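Long-range contact in enoyl-CoA hydratase (Geobacillus kaustophilus, PDB 2PPY), which probably catalyses the reversible hydration of enoyl-CoA thioesters in fatty acid beta-oxidation, as a member of the crotonase superfamily: residues V4-E16 / H23-F36. Sequence-based numbering, arbitrary orientation.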
# COMPACT_ATOMS: atom_id res chain seq x y z
N VAL A 4 -20.92 16.58 34.88
CA VAL A 4 -19.70 17.36 35.04
C VAL A 4 -19.39 18.22 33.82
O VAL A 4 -19.66 17.83 32.69
CB VAL A 4 -18.49 16.45 35.32
CG1 VAL A 4 -18.62 15.83 36.70
CG2 VAL A 4 -18.39 15.38 34.26
N GLU A 5 -18.82 19.39 34.07
CA GLU A 5 -18.47 20.34 33.02
C GLU A 5 -17.12 20.98 33.31
O GLU A 5 -16.89 21.51 34.40
CB GLU A 5 -19.55 21.43 32.94
CG GLU A 5 -20.98 20.89 32.97
CD GLU A 5 -22.01 21.97 33.25
OE1 GLU A 5 -21.88 22.66 34.29
OE2 GLU A 5 -22.95 22.12 32.44
N THR A 6 -16.21 20.92 32.34
CA THR A 6 -14.89 21.51 32.49
C THR A 6 -14.69 22.51 31.35
O THR A 6 -15.01 22.21 30.20
CB THR A 6 -13.79 20.42 32.44
OG1 THR A 6 -12.50 21.02 32.57
CG2 THR A 6 -13.86 19.65 31.13
N LYS A 7 -14.17 23.69 31.67
CA LYS A 7 -14.00 24.73 30.66
C LYS A 7 -12.62 25.37 30.55
O LYS A 7 -11.83 25.35 31.50
CB LYS A 7 -15.03 25.84 30.90
CG LYS A 7 -16.40 25.32 31.31
CD LYS A 7 -17.22 26.41 31.99
CE LYS A 7 -18.50 25.83 32.56
NZ LYS A 7 -19.24 26.83 33.38
N LYS A 8 -12.35 25.93 29.38
CA LYS A 8 -11.12 26.64 29.08
C LYS A 8 -11.55 27.91 28.36
O LYS A 8 -12.72 28.28 28.44
CB LYS A 8 -10.19 25.80 28.20
CG LYS A 8 -9.47 24.69 28.95
CD LYS A 8 -8.39 24.04 28.10
CE LYS A 8 -7.55 23.06 28.92
NZ LYS A 8 -6.45 22.46 28.13
N GLN A 9 -10.65 28.57 27.65
CA GLN A 9 -11.03 29.80 26.95
C GLN A 9 -11.43 29.60 25.50
O GLN A 9 -12.23 30.37 24.97
CB GLN A 9 -9.91 30.84 27.03
CG GLN A 9 -8.52 30.31 26.73
CD GLN A 9 -7.50 31.43 26.60
OE1 GLN A 9 -7.68 32.51 27.17
NE2 GLN A 9 -6.43 31.18 25.86
N TYR A 10 -10.88 28.58 24.85
CA TYR A 10 -11.19 28.31 23.45
C TYR A 10 -12.31 27.29 23.28
O TYR A 10 -13.02 27.29 22.27
CB TYR A 10 -9.95 27.80 22.72
CG TYR A 10 -8.84 28.81 22.59
CD1 TYR A 10 -8.85 29.76 21.57
CD2 TYR A 10 -7.76 28.80 23.46
CE1 TYR A 10 -7.81 30.67 21.42
CE2 TYR A 10 -6.71 29.70 23.32
CZ TYR A 10 -6.74 30.63 22.30
OH TYR A 10 -5.70 31.52 22.16
N LEU A 11 -12.47 26.42 24.26
CA LEU A 11 -13.48 25.39 24.17
C LEU A 11 -13.89 24.86 25.54
O LEU A 11 -13.18 25.06 26.53
CB LEU A 11 -12.96 24.24 23.30
CG LEU A 11 -12.61 22.83 23.82
CD1 LEU A 11 -11.80 22.12 22.74
CD2 LEU A 11 -11.79 22.87 25.10
N THR A 12 -15.03 24.18 25.59
CA THR A 12 -15.54 23.60 26.82
C THR A 12 -15.97 22.16 26.56
O THR A 12 -16.57 21.85 25.54
CB THR A 12 -16.76 24.39 27.35
OG1 THR A 12 -16.35 25.71 27.71
CG2 THR A 12 -17.36 23.71 28.57
N VAL A 13 -15.64 21.27 27.50
CA VAL A 13 -16.00 19.86 27.37
C VAL A 13 -17.06 19.50 28.41
O VAL A 13 -16.89 19.76 29.60
CB VAL A 13 -14.77 18.94 27.58
CG1 VAL A 13 -15.18 17.48 27.46
CG2 VAL A 13 -13.69 19.26 26.57
N PHE A 14 -18.15 18.90 27.94
CA PHE A 14 -19.24 18.48 28.81
C PHE A 14 -19.32 16.95 28.73
O PHE A 14 -19.31 16.39 27.64
CB PHE A 14 -20.57 19.07 28.33
CG PHE A 14 -20.65 20.56 28.43
CD1 PHE A 14 -20.72 21.20 29.66
CD2 PHE A 14 -20.66 21.35 27.28
CE1 PHE A 14 -20.80 22.59 29.76
CE2 PHE A 14 -20.73 22.74 27.35
CZ PHE A 14 -20.81 23.36 28.60
N LYS A 15 -19.40 16.29 29.88
CA LYS A 15 -19.49 14.84 29.91
C LYS A 15 -20.76 14.40 30.61
O LYS A 15 -21.06 14.87 31.71
CB LYS A 15 -18.28 14.23 30.63
CG LYS A 15 -16.95 14.42 29.92
CD LYS A 15 -15.86 13.68 30.68
CE LYS A 15 -14.49 13.93 30.10
NZ LYS A 15 -13.45 13.20 30.88
N GLU A 16 -21.49 13.49 29.99
CA GLU A 16 -22.73 13.00 30.57
C GLU A 16 -23.21 11.73 29.88
O GLU A 16 -23.27 11.67 28.65
CB GLU A 16 -23.80 14.10 30.47
CG GLU A 16 -25.12 13.78 31.15
CD GLU A 16 -26.05 14.98 31.18
OE1 GLU A 16 -26.38 15.51 30.10
OE2 GLU A 16 -26.44 15.40 32.29
N HIS A 23 -17.55 21.90 22.94
CA HIS A 23 -18.11 23.13 22.39
C HIS A 23 -17.00 24.10 22.06
O HIS A 23 -16.13 24.37 22.88
CB HIS A 23 -19.08 23.76 23.39
CG HIS A 23 -20.36 23.02 23.54
ND1 HIS A 23 -21.58 23.53 23.14
CD2 HIS A 23 -20.63 21.79 24.04
CE1 HIS A 23 -22.53 22.66 23.39
NE2 HIS A 23 -21.98 21.59 23.93
N LEU A 24 -17.03 24.63 20.84
CA LEU A 24 -16.03 25.58 20.39
C LEU A 24 -16.54 27.02 20.55
O LEU A 24 -17.62 27.35 20.08
CB LEU A 24 -15.69 25.32 18.93
CG LEU A 24 -15.34 23.87 18.55
CD1 LEU A 24 -15.04 23.79 17.05
CD2 LEU A 24 -14.14 23.39 19.35
N HIS A 25 -15.76 27.85 21.23
CA HIS A 25 -16.11 29.25 21.44
C HIS A 25 -14.82 30.07 21.41
O HIS A 25 -14.35 30.53 22.44
CB HIS A 25 -16.85 29.45 22.77
CG HIS A 25 -16.17 28.81 23.95
ND1 HIS A 25 -16.68 27.69 24.57
CD2 HIS A 25 -15.05 29.14 24.62
CE1 HIS A 25 -15.89 27.36 25.58
NE2 HIS A 25 -14.90 28.22 25.63
N ILE A 26 -14.26 30.25 20.22
CA ILE A 26 -13.01 30.97 20.06
C ILE A 26 -13.20 32.45 19.72
O ILE A 26 -12.54 33.32 20.29
CB ILE A 26 -12.16 30.33 18.95
CG1 ILE A 26 -12.08 28.82 19.17
CG2 ILE A 26 -10.77 30.94 18.94
CD1 ILE A 26 -11.64 28.06 17.94
N ASN A 27 -14.08 32.72 18.77
CA ASN A 27 -14.35 34.08 18.33
C ASN A 27 -15.49 34.10 17.33
O ASN A 27 -16.13 33.09 17.08
CB ASN A 27 -13.08 34.72 17.73
CG ASN A 27 -12.46 33.88 16.63
OD1 ASN A 27 -13.16 33.27 15.82
ND2 ASN A 27 -11.12 33.85 16.58
N LYS A 28 -15.72 35.28 16.76
CA LYS A 28 -16.79 35.49 15.81
C LYS A 28 -16.95 34.40 14.75
O LYS A 28 -18.08 34.04 14.38
CB LYS A 28 -16.59 36.83 15.09
CG LYS A 28 -15.20 36.93 14.45
CD LYS A 28 -14.89 38.31 13.84
CE LYS A 28 -15.87 39.39 14.26
NZ LYS A 28 -15.45 40.72 13.69
N SER A 29 -15.84 33.86 14.27
CA SER A 29 -15.89 32.82 13.23
C SER A 29 -15.11 31.56 13.63
O SER A 29 -14.84 30.70 12.80
CB SER A 29 -15.35 33.36 11.90
OG SER A 29 -14.02 33.80 12.03
N ASN A 30 -14.78 31.46 14.91
CA ASN A 30 -14.01 30.35 15.43
C ASN A 30 -12.72 30.12 14.65
O ASN A 30 -12.35 28.97 14.39
CB ASN A 30 -14.83 29.05 15.46
CG ASN A 30 -15.71 28.95 16.70
OD1 ASN A 30 -15.29 29.32 17.80
ND2 ASN A 30 -16.91 28.41 16.53
N SER A 31 -12.05 31.20 14.27
CA SER A 31 -10.77 31.09 13.56
C SER A 31 -9.76 30.73 14.64
O SER A 31 -9.57 31.48 15.60
CB SER A 31 -10.40 32.43 12.92
OG SER A 31 -11.26 32.70 11.83
N TYR A 32 -9.10 29.59 14.48
CA TYR A 32 -8.17 29.10 15.49
C TYR A 32 -6.69 29.42 15.32
O TYR A 32 -6.25 29.88 14.27
CB TYR A 32 -8.32 27.58 15.61
CG TYR A 32 -7.99 26.84 14.33
CD1 TYR A 32 -9.00 26.44 13.45
CD2 TYR A 32 -6.67 26.56 13.99
CE1 TYR A 32 -8.69 25.77 12.26
CE2 TYR A 32 -6.35 25.90 12.80
CZ TYR A 32 -7.37 25.51 11.94
OH TYR A 32 -7.05 24.87 10.77
N ASP A 33 -5.94 29.16 16.39
CA ASP A 33 -4.49 29.35 16.42
C ASP A 33 -3.88 28.09 17.02
O ASP A 33 -4.56 27.08 17.17
CB ASP A 33 -4.12 30.57 17.28
CG ASP A 33 -4.71 30.49 18.68
OD1 ASP A 33 -4.99 29.38 19.17
OD2 ASP A 33 -4.87 31.56 19.31
N LEU A 34 -2.60 28.15 17.38
CA LEU A 34 -1.94 26.98 17.95
C LEU A 34 -2.51 26.60 19.31
O LEU A 34 -2.72 25.42 19.59
CB LEU A 34 -0.42 27.22 18.08
CG LEU A 34 0.39 26.08 18.71
CD1 LEU A 34 0.10 24.77 17.99
CD2 LEU A 34 1.87 26.40 18.66
N GLU A 35 -2.76 27.60 20.15
CA GLU A 35 -3.29 27.35 21.48
C GLU A 35 -4.62 26.60 21.43
O GLU A 35 -4.90 25.75 22.28
CB GLU A 35 -3.45 28.67 22.23
CG GLU A 35 -3.71 28.52 23.72
CD GLU A 35 -2.61 27.73 24.42
OE1 GLU A 35 -1.42 28.08 24.27
OE2 GLU A 35 -2.96 26.76 25.13
N PHE A 36 -5.46 26.90 20.43
CA PHE A 36 -6.73 26.20 20.32
C PHE A 36 -6.50 24.71 20.15
O PHE A 36 -7.09 23.89 20.85
CB PHE A 36 -7.55 26.68 19.12
CG PHE A 36 -8.64 25.72 18.73
CD1 PHE A 36 -9.73 25.50 19.57
CD2 PHE A 36 -8.55 24.98 17.55
CE1 PHE A 36 -10.70 24.54 19.25
CE2 PHE A 36 -9.52 24.03 17.22
CZ PHE A 36 -10.60 23.81 18.07
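H23 N donates to T12 O at 2.8 Å, nearly straight at 161°, and T12 N returns the bond to H23 O at 2.9 Å. This antiparallel hydrogen-bonded pair is followed by L11 and L24, a non-hydrogen-bonded pair whose side chains lie on the opposite face of the sheet, where L11 meets F40 of helix 34-48 and L24 meets M119 of helix 115-121. One more backbone bond, H25 N to Y10 O at 3.0 Å, carries the pairing just past the end of strand 19-24.

On the T12 side, F14 turns the edge of its ring, CD2 and CE2, to the face of the H23 imidazole in an offset edge-to-face pair, centroids 5.0 Å apart and planes at 85°. Both imidazole nitrogens of H23 are engaged, ND1 by D61 and NE2 by E21, which fixes the ring's rotation and probably favours its protonated form.

At the other end, Y10 lies across the start of helix 34-48. With CG beside the backbone N (chi1 -67°), one face of the phenol comes over F36 N, the amide that D33 OD1 caps at 2.8 Å. Y10 OH stands 3.0 Å from D33 OD2, while E35 CB and CG press on CE2. I26 CG2 meets the ring edge in its plane, 3.5 Å from Y10 CD1, and Y10 CB abuts the edge of F36. Replacing Y10 with an alanine would probably open a gap between I26 and E35 and deprive the D33 carboxylate of its phenol neighbour.

Thus the beta hairpin of strands 11-16 and 19-24, through Y10 just before its first strand, is tied to the first turn of helix 34-48, which follows it, at the antiparallel edge of the sheet in a crotonase fold.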